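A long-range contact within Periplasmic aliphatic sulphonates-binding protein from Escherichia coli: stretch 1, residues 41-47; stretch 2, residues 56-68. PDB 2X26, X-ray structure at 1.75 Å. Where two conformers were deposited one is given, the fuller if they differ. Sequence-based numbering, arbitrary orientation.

Stretch 1 41-47: AGPQMLE
Stretch 2 56-68: LGSTGDIPPIFAQ

Stretch 1 begins with A41 in an extended conformation (phi/psi -167/166) at the N-cap position. Residues 42-47 form a helix that continues later in the chain, with phi from -56 to -74 and psi from -30 to -48. L46 N hydrogen-bonds to G42 O at 2.8 Å, and E47 N to P43 O at 3.0 Å. Stretch 2 starts as a strand, 56-59, with phi from -112 to -152 and psi from 130 to 168. G60 (-74/-172) and D61 (-76/-19) turn the chain into a second helix, which runs through Q68 and beyond. There A67 N hydrogen-bonds to P63 O at 3.2 Å, and Q68 N to P64 O at 2.9 Å.

The first helix runs nearly antiparallel to the strand, at 162° with a closest axial approach of 8.4 Å. It meets the second helix at 44° and 9.0 Å. The CA atoms of G42 and T59 lie 5.0 Å apart, those of P43 and P63 5.5 Å, M45 and G57 6.9 Å, and L46 and A67 7.0 Å.

No hydrogen bond crosses between the stretches. The contact is apolar packing that buries 364 Å², both sides summed. G42, M45, L46, G57 and T59 are buried, while P63 and A67 stay partly exposed.

L46 contributes the largest covered area. Its CA-to-CB bond points toward stretch 2, and its rotamer is m, t. L46 CD1 lies 3.8 Å from P63 CB, 4.2 Å from P64 CD and 4.0 Å from A67 CB. L46 CD2 lies 3.9 Å from T59 CG2. The branched leucine thus touches both strand and helix. The A67 CA-to-CB bond points toward stretch 1, and its methyl packs against the leucine.

The CA-to-CB bond of M45 also points toward stretch 2, with chi1 180° (t), chi2 -85° (m) and chi3 149°. In the conformer given, M45 CE reaches G57 CA at a close 3.0 Å. A CB on G57 would fall 1.6 Å from M45 CE, so glycine leaves space for the methyl.

G42 also lacks a side chain where the stretches are close. G42 CA is 3.7 Å from T59 CG2. A CB on G42 would lie 2.7 Å from P63 CG, a clash, and 3.2 Å from T59 CB.

The CA-to-CB bond of T59 points toward stretch 1, with chi1 83° (p). Its methyl packs there, while T59 OG1 donates to G60 O at 2.9 Å within its own stretch. P43 and P63 both have C-gamma exo rings. P43 CD meets P63 CG at 3.8 Å, adding a proline-proline contact beside the glycine.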

# COMPACT_ATOMS: atom_id res chain seq x y z
N ALA A 41 -6.98 2.76 -7.38
CA ALA A 41 -5.68 3.23 -6.86
C ALA A 41 -5.86 3.89 -5.49
O ALA A 41 -6.99 4.24 -5.09
CB ALA A 41 -5.07 4.27 -7.88
N GLY A 42 -4.74 4.11 -4.78
CA GLY A 42 -4.78 4.70 -3.42
C GLY A 42 -5.47 6.08 -3.34
O GLY A 42 -6.25 6.35 -2.37
N PRO A 43 -5.15 7.00 -4.27
CA PRO A 43 -5.71 8.34 -4.17
C PRO A 43 -7.24 8.37 -4.15
O PRO A 43 -7.82 9.04 -3.30
CB PRO A 43 -5.11 9.07 -5.41
CG PRO A 43 -3.70 8.47 -5.48
CD PRO A 43 -3.99 6.98 -5.21
N GLN A 44 -7.87 7.65 -5.07
CA GLN A 44 -9.33 7.54 -5.08
C GLN A 44 -9.85 6.95 -3.77
O GLN A 44 -10.88 7.41 -3.23
CB GLN A 44 -9.81 6.67 -6.24
CG GLN A 44 -9.56 7.29 -7.61
CD GLN A 44 -8.23 6.90 -8.25
OE1 GLN A 44 -7.19 6.86 -7.59
NE2 GLN A 44 -8.25 6.64 -9.57
N MET A 45 -9.15 5.95 -3.22
CA MET A 45 -9.57 5.35 -1.95
C MET A 45 -9.50 6.40 -0.84
O MET A 45 -10.38 6.47 0.03
CB MET A 45 -8.70 4.12 -1.58
CG MET A 45 -9.08 3.42 -0.23
SD MET A 45 -8.30 4.17 1.22
CE MET A 45 -9.47 3.89 2.53
N LEU A 46 -8.46 7.22 -0.87
CA LEU A 46 -8.28 8.14 0.26
C LEU A 46 -9.30 9.29 0.21
O LEU A 46 -9.68 9.81 1.24
CB LEU A 46 -6.86 8.71 0.31
CG LEU A 46 -5.79 7.66 0.70
CD1 LEU A 46 -4.40 8.31 0.76
CD2 LEU A 46 -6.06 6.83 1.98
N GLU A 47 -9.71 9.64 -0.99
CA GLU A 47 -10.82 10.56 -1.20
C GLU A 47 -12.08 10.04 -0.50
O GLU A 47 -12.77 10.76 0.23
CB GLU A 47 -11.05 10.81 -2.70
CG GLU A 47 -9.82 11.56 -3.29
CD GLU A 47 -9.92 11.96 -4.76
OE1 GLU A 47 -10.69 11.35 -5.54
OE2 GLU A 47 -9.19 12.93 -5.13
N LEU A 56 -11.74 2.14 6.55
CA LEU A 56 -10.39 1.60 6.67
C LEU A 56 -9.92 1.35 5.26
O LEU A 56 -10.70 0.82 4.44
CB LEU A 56 -10.44 0.26 7.44
CG LEU A 56 -9.12 -0.50 7.62
CD1 LEU A 56 -8.20 0.32 8.52
CD2 LEU A 56 -9.41 -1.86 8.28
N GLY A 57 -8.65 1.68 4.98
CA GLY A 57 -8.13 1.47 3.63
C GLY A 57 -6.66 1.07 3.59
O GLY A 57 -5.93 1.31 4.55
N SER A 58 -6.29 0.39 2.51
CA SER A 58 -4.92 -0.04 2.28
C SER A 58 -4.33 0.75 1.09
O SER A 58 -4.95 0.85 0.02
CB SER A 58 -5.01 -1.52 1.89
OG SER A 58 -3.91 -1.87 1.08
N THR A 59 -3.14 1.32 1.26
CA THR A 59 -2.45 2.03 0.17
C THR A 59 -0.95 1.94 0.42
O THR A 59 -0.52 1.52 1.49
CB THR A 59 -2.80 3.58 -0.04
OG1 THR A 59 -2.02 4.35 0.87
CG2 THR A 59 -4.28 3.95 0.12
N GLY A 60 -0.18 2.32 -0.58
CA GLY A 60 1.27 2.40 -0.47
C GLY A 60 1.68 3.61 0.35
O GLY A 60 0.83 4.31 0.90
N ASP A 61 2.98 3.87 0.39
CA ASP A 61 3.48 4.98 1.20
C ASP A 61 3.23 6.38 0.58
O ASP A 61 3.19 7.41 1.30
CB ASP A 61 4.96 4.77 1.56
CG ASP A 61 5.87 4.53 0.36
OD1 ASP A 61 5.46 3.82 -0.58
OD2 ASP A 61 7.04 5.05 0.39
N ILE A 62 2.99 6.43 -0.73
CA ILE A 62 2.88 7.72 -1.38
C ILE A 62 1.51 8.41 -1.29
O ILE A 62 1.46 9.59 -0.86
CB ILE A 62 3.35 7.68 -2.87
CG1 ILE A 62 4.80 7.19 -3.01
CG2 ILE A 62 3.13 9.08 -3.51
CD1 ILE A 62 5.77 7.80 -2.00
N PRO A 63 0.40 7.71 -1.64
CA PRO A 63 -0.89 8.41 -1.61
C PRO A 63 -1.21 9.16 -0.32
O PRO A 63 -1.76 10.26 -0.40
CB PRO A 63 -1.92 7.31 -1.96
CG PRO A 63 -1.10 6.34 -2.89
CD PRO A 63 0.29 6.35 -2.23
N PRO A 64 -0.90 8.61 0.88
CA PRO A 64 -1.25 9.33 2.09
C PRO A 64 -0.56 10.67 2.23
O PRO A 64 -1.10 11.56 2.89
CB PRO A 64 -0.71 8.47 3.22
CG PRO A 64 -0.64 7.08 2.62
CD PRO A 64 -0.38 7.26 1.16
N ILE A 65 0.65 10.79 1.66
CA ILE A 65 1.37 12.06 1.77
C ILE A 65 0.57 13.14 1.03
O ILE A 65 0.37 14.26 1.55
CB ILE A 65 2.80 11.95 1.16
CG1 ILE A 65 3.60 10.96 1.97
CG2 ILE A 65 3.46 13.36 1.12
CD1 ILE A 65 5.00 10.52 1.33
N PHE A 66 0.11 12.83 -0.18
CA PHE A 66 -0.77 13.79 -0.90
C PHE A 66 -2.03 14.19 -0.11
O PHE A 66 -2.35 15.37 -0.02
CB PHE A 66 -1.20 13.23 -2.26
CG PHE A 66 -0.14 13.25 -3.28
CD1 PHE A 66 -0.09 14.25 -4.22
CD2 PHE A 66 0.82 12.25 -3.30
CE1 PHE A 66 0.92 14.27 -5.16
CE2 PHE A 66 1.82 12.26 -4.26
CZ PHE A 66 1.87 13.28 -5.18
N ALA A 67 -2.71 13.22 0.46
CA ALA A 67 -3.95 13.53 1.21
C ALA A 67 -3.65 14.37 2.47
O ALA A 67 -4.33 15.34 2.79
CB ALA A 67 -4.72 12.18 1.57
N GLN A 68 -2.58 14.01 3.18
CA GLN A 68 -2.31 14.67 4.44
C GLN A 68 -1.80 16.06 4.16
O GLN A 68 -2.08 17.01 4.91
CB GLN A 68 -1.38 13.80 5.33
CG GLN A 68 -2.12 12.42 5.65
CD GLN A 68 -1.20 11.31 6.18
OE1 GLN A 68 0.04 11.34 6.01
NE2 GLN A 68 -1.81 10.32 6.81